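Local coordinates for hypothetical protein Atu0492 (Agrobacterium tumefaciens, PDB 2GMY), which is of unknown function but belongs to the carboxymuconolactone decarboxylase family and is a putative AhpD-like antioxidant defence protein, at residues 32-44 against 59-73. Numbering follows the deposited sequence.
Sequences HRFIHLIKLRASI and SRHDGLSEQWINLMS
R33 lays the methylenes of its side chain across L64, CG 3.8 Å from L64 CD2, while its guanidinium pairs with E31; a long aliphatic stem with a charged end suits this border between core and solvent. One turn on, H36 uses both aspects of an imidazole: S59 CA sits over its face in a CH-pi contact, and NE2 donates to D62 OD2 at 2.6 Å. That bond is nearly straight (173°) and lies in the ring plane, though it meets the carboxylate on its anti side. D62 is the first residue past helix 49-61, which ends in a Schellman motif with G63 at C-prime. L37, branched and apolar, sets CB 3.8 Å from W68 CZ2; the indole NH is bound by E85. The methyl of M72 packs against L37 and L40, CE 3.9 Å from L40 CD2; bends at chi2 (91°) and chi3 (98°) fold the flexible thioether back to reach them. R41 has N-H groups enough for D93, through NE, and for weak bonds from NH1 to M72 O (2.9 Å) and S73 O. I44 brings its CD1 to M72 CB. Leucine and isoleucine thus pack helix 32-44 against W68, I69 and M72, while one in-plane bond and the S59 contact fix the H36 ring.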
# COMPACT_ATOMS: atom_id res chain seq x y z
N HIS A 32 -3.33 20.93 26.80
CA HIS A 32 -4.16 19.74 26.83
C HIS A 32 -4.87 19.47 25.50
O HIS A 32 -5.05 18.31 25.12
CB HIS A 32 -5.13 19.77 28.02
CG HIS A 32 -4.45 19.70 29.35
ND1 HIS A 32 -3.62 18.66 29.70
CD2 HIS A 32 -4.46 20.56 30.40
CE1 HIS A 32 -3.15 18.87 30.92
NE2 HIS A 32 -3.64 20.02 31.36
N ARG A 33 -5.25 20.54 24.80
CA ARG A 33 -5.86 20.42 23.48
C ARG A 33 -4.96 19.64 22.51
O ARG A 33 -5.44 18.81 21.73
CB ARG A 33 -6.16 21.80 22.91
CG ARG A 33 -6.81 21.70 21.54
CD ARG A 33 -7.08 23.04 20.89
NE ARG A 33 -5.88 23.84 20.69
CZ ARG A 33 -5.54 24.89 21.44
NH1 ARG A 33 -6.32 25.24 22.46
NH2 ARG A 33 -4.44 25.58 21.18
N PHE A 34 -3.66 19.90 22.58
CA PHE A 34 -2.69 19.23 21.70
C PHE A 34 -2.50 17.77 22.11
O PHE A 34 -2.35 16.88 21.25
CB PHE A 34 -1.35 19.97 21.68
CG PHE A 34 -1.44 21.39 21.17
CD1 PHE A 34 -2.31 21.73 20.12
CD2 PHE A 34 -0.63 22.39 21.71
CE1 PHE A 34 -2.38 23.05 19.63
CE2 PHE A 34 -0.70 23.70 21.24
CZ PHE A 34 -1.58 24.02 20.20
N ILE A 35 -2.51 17.51 23.42
CA ILE A 35 -2.43 16.14 23.91
C ILE A 35 -3.66 15.34 23.44
O ILE A 35 -3.52 14.23 22.92
CB ILE A 35 -2.26 16.09 25.45
CG1 ILE A 35 -0.94 16.76 25.84
CG2 ILE A 35 -2.30 14.63 25.94
CD1 ILE A 35 -0.72 16.84 27.36
N HIS A 36 -4.85 15.93 23.58
CA HIS A 36 -6.08 15.29 23.08
C HIS A 36 -6.00 14.99 21.59
O HIS A 36 -6.36 13.90 21.14
CB HIS A 36 -7.29 16.19 23.33
CG HIS A 36 -7.61 16.37 24.77
ND1 HIS A 36 -7.57 15.34 25.68
CD2 HIS A 36 -8.00 17.47 25.46
CE1 HIS A 36 -7.92 15.79 26.87
NE2 HIS A 36 -8.19 17.08 26.77
N LEU A 37 -5.56 15.97 20.83
CA LEU A 37 -5.44 15.84 19.38
C LEU A 37 -4.49 14.71 18.99
O LEU A 37 -4.79 13.90 18.11
CB LEU A 37 -4.93 17.18 18.82
CG LEU A 37 -4.75 17.27 17.31
CD1 LEU A 37 -4.88 18.72 16.89
CD2 LEU A 37 -3.41 16.66 16.84
N ILE A 38 -3.32 14.69 19.62
CA ILE A 38 -2.33 13.63 19.35
C ILE A 38 -2.93 12.25 19.64
O ILE A 38 -2.81 11.33 18.82
CB ILE A 38 -1.06 13.85 20.21
CG1 ILE A 38 -0.26 15.04 19.69
CG2 ILE A 38 -0.22 12.56 20.24
CD1 ILE A 38 0.73 15.60 20.74
N LYS A 39 -3.57 12.11 20.80
CA LYS A 39 -4.09 10.81 21.21
C LYS A 39 -5.24 10.35 20.33
O LYS A 39 -5.30 9.18 19.93
CB LYS A 39 -4.54 10.83 22.67
CG LYS A 39 -3.38 10.89 23.65
CD LYS A 39 -3.91 11.06 25.06
CE LYS A 39 -2.80 10.91 26.06
NZ LYS A 39 -3.39 10.61 27.39
N LEU A 40 -6.15 11.27 20.01
CA LEU A 40 -7.33 10.90 19.22
C LEU A 40 -6.91 10.56 17.80
O LEU A 40 -7.30 9.51 17.26
CB LEU A 40 -8.38 12.02 19.25
CG LEU A 40 -9.65 11.77 18.43
CD1 LEU A 40 -10.34 10.46 18.83
CD2 LEU A 40 -10.58 12.94 18.61
N ARG A 41 -6.10 11.42 17.19
CA ARG A 41 -5.72 11.18 15.79
C ARG A 41 -4.92 9.89 15.60
O ARG A 41 -5.25 9.08 14.71
CB ARG A 41 -4.96 12.38 15.20
CG ARG A 41 -4.53 12.17 13.75
CD ARG A 41 -5.69 11.93 12.79
NE ARG A 41 -5.14 11.57 11.48
CZ ARG A 41 -5.85 11.06 10.48
NH1 ARG A 41 -7.16 10.86 10.62
NH2 ARG A 41 -5.23 10.75 9.34
N ALA A 42 -3.91 9.66 16.44
CA ALA A 42 -3.10 8.44 16.33
C ALA A 42 -3.97 7.21 16.53
O ALA A 42 -3.82 6.20 15.83
CB ALA A 42 -1.93 8.47 17.30
N SER A 43 -4.89 7.29 17.50
CA SER A 43 -5.79 6.16 17.76
C SER A 43 -6.69 5.83 16.56
O SER A 43 -6.92 4.65 16.26
CB SER A 43 -6.63 6.43 19.01
OG SER A 43 -5.78 6.56 20.14
N ILE A 44 -7.18 6.86 15.87
CA ILE A 44 -7.97 6.63 14.67
C ILE A 44 -7.10 5.93 13.61
O ILE A 44 -7.51 4.91 13.02
CB ILE A 44 -8.55 7.94 14.13
CG1 ILE A 44 -9.62 8.47 15.09
CG2 ILE A 44 -9.16 7.74 12.75
CD1 ILE A 44 -9.98 9.95 14.86
N SER A 59 -11.67 14.57 25.18
CA SER A 59 -11.74 15.80 24.38
C SER A 59 -13.03 16.55 24.67
O SER A 59 -13.03 17.76 24.86
CB SER A 59 -11.65 15.47 22.88
OG SER A 59 -10.42 14.86 22.59
N ARG A 60 -14.13 15.80 24.73
CA ARG A 60 -15.44 16.38 24.99
C ARG A 60 -15.46 17.04 26.37
O ARG A 60 -16.00 18.14 26.55
CB ARG A 60 -16.53 15.32 24.90
CG ARG A 60 -17.94 15.87 25.17
CD ARG A 60 -18.98 14.79 24.99
NE ARG A 60 -19.02 14.31 23.61
CZ ARG A 60 -18.90 13.04 23.22
NH1 ARG A 60 -18.75 12.06 24.10
NH2 ARG A 60 -18.95 12.76 21.92
N HIS A 61 -14.86 16.36 27.34
CA HIS A 61 -14.83 16.87 28.70
C HIS A 61 -14.11 18.22 28.81
O HIS A 61 -14.52 19.08 29.61
CB HIS A 61 -14.19 15.86 29.62
CG HIS A 61 -14.25 16.26 31.06
ND1 HIS A 61 -15.45 16.32 31.74
CD2 HIS A 61 -13.30 16.69 31.91
CE1 HIS A 61 -15.21 16.72 32.98
NE2 HIS A 61 -13.92 16.96 33.11
N ASP A 62 -13.05 18.39 28.03
CA ASP A 62 -12.28 19.64 28.03
C ASP A 62 -12.86 20.71 27.12
O ASP A 62 -12.22 21.73 26.87
CB ASP A 62 -10.79 19.37 27.75
CG ASP A 62 -10.03 18.93 28.99
OD1 ASP A 62 -10.59 19.02 30.11
OD2 ASP A 62 -8.87 18.50 28.86
N GLY A 63 -14.08 20.47 26.63
CA GLY A 63 -14.87 21.48 25.92
C GLY A 63 -14.64 21.60 24.42
O GLY A 63 -15.15 22.53 23.80
N LEU A 64 -13.88 20.67 23.84
CA LEU A 64 -13.68 20.64 22.38
C LEU A 64 -15.00 20.32 21.68
O LEU A 64 -15.81 19.55 22.21
CB LEU A 64 -12.55 19.67 22.01
CG LEU A 64 -11.20 20.23 22.49
CD1 LEU A 64 -10.15 19.18 22.84
CD2 LEU A 64 -10.63 21.29 21.52
N SER A 65 -15.22 20.92 20.52
CA SER A 65 -16.52 20.77 19.84
C SER A 65 -16.73 19.36 19.26
O SER A 65 -15.78 18.63 18.99
CB SER A 65 -16.67 21.81 18.75
OG SER A 65 -15.86 21.50 17.63
N GLU A 66 -17.99 19.00 19.04
CA GLU A 66 -18.26 17.70 18.39
C GLU A 66 -17.68 17.66 16.97
O GLU A 66 -17.28 16.60 16.50
CB GLU A 66 -19.75 17.33 18.41
CG GLU A 66 -20.34 17.21 19.83
CD GLU A 66 -19.62 16.19 20.71
OE1 GLU A 66 -19.28 15.10 20.21
OE2 GLU A 66 -19.40 16.47 21.90
N GLN A 67 -17.62 18.81 16.31
CA GLN A 67 -17.05 18.90 14.98
C GLN A 67 -15.55 18.61 15.03
O GLN A 67 -15.02 17.83 14.25
CB GLN A 67 -17.29 20.28 14.41
CG GLN A 67 -17.43 20.33 12.94
CD GLN A 67 -17.94 21.67 12.45
OE1 GLN A 67 -17.59 22.73 12.99
NE2 GLN A 67 -18.77 21.63 11.42
N TRP A 68 -14.86 19.26 15.97
CA TRP A 68 -13.43 19.05 16.17
C TRP A 68 -13.14 17.56 16.40
O TRP A 68 -12.16 17.01 15.87
CB TRP A 68 -12.98 19.85 17.38
CG TRP A 68 -11.50 19.94 17.65
CD1 TRP A 68 -10.67 20.96 17.28
CD2 TRP A 68 -10.71 19.02 18.41
NE1 TRP A 68 -9.40 20.72 17.75
CE2 TRP A 68 -9.39 19.54 18.45
CE3 TRP A 68 -10.97 17.81 19.06
CZ2 TRP A 68 -8.35 18.90 19.12
CZ3 TRP A 68 -9.93 17.16 19.73
CH2 TRP A 68 -8.63 17.71 19.75
N ILE A 69 -13.98 16.93 17.20
CA ILE A 69 -13.86 15.49 17.53
C ILE A 69 -14.17 14.60 16.32
O ILE A 69 -13.37 13.73 15.94
CB ILE A 69 -14.79 15.15 18.71
CG1 ILE A 69 -14.30 15.85 19.99
CG2 ILE A 69 -14.89 13.63 18.91
CD1 ILE A 69 -15.31 15.71 21.16
N ASN A 70 -15.33 14.81 15.70
CA ASN A 70 -15.78 13.95 14.61
C ASN A 70 -15.02 14.07 13.30
O ASN A 70 -14.97 13.11 12.52
CB ASN A 70 -17.25 14.14 14.35
CG ASN A 70 -18.08 13.44 15.38
OD1 ASN A 70 -18.70 14.08 16.24
ND2 ASN A 70 -18.08 12.11 15.34
N LEU A 71 -14.43 15.22 13.04
CA LEU A 71 -13.75 15.42 11.77
C LEU A 71 -12.29 15.00 11.81
O LEU A 71 -11.58 15.09 10.82
CB LEU A 71 -13.90 16.85 11.29
CG LEU A 71 -15.26 17.19 10.68
CD1 LEU A 71 -15.39 18.65 10.63
CD2 LEU A 71 -15.39 16.62 9.30
N MET A 72 -11.85 14.50 12.95
CA MET A 72 -10.45 14.18 13.09
C MET A 72 -10.02 13.04 12.19
O MET A 72 -8.88 12.90 11.86
CB MET A 72 -10.06 13.84 14.50
CG MET A 72 -8.61 13.73 14.57
SD MET A 72 -7.99 15.34 14.97
CE MET A 72 -7.87 14.84 16.63
N SER A 73 -10.97 12.19 11.85
CA SER A 73 -10.68 11.05 11.01
C SER A 73 -10.39 11.49 9.59
O SER A 73 -9.83 10.75 8.83
CB SER A 73 -11.86 10.07 11.02
OG SER A 73 -12.99 10.65 10.46
O HOH W 1 -7.63 10.94 7.20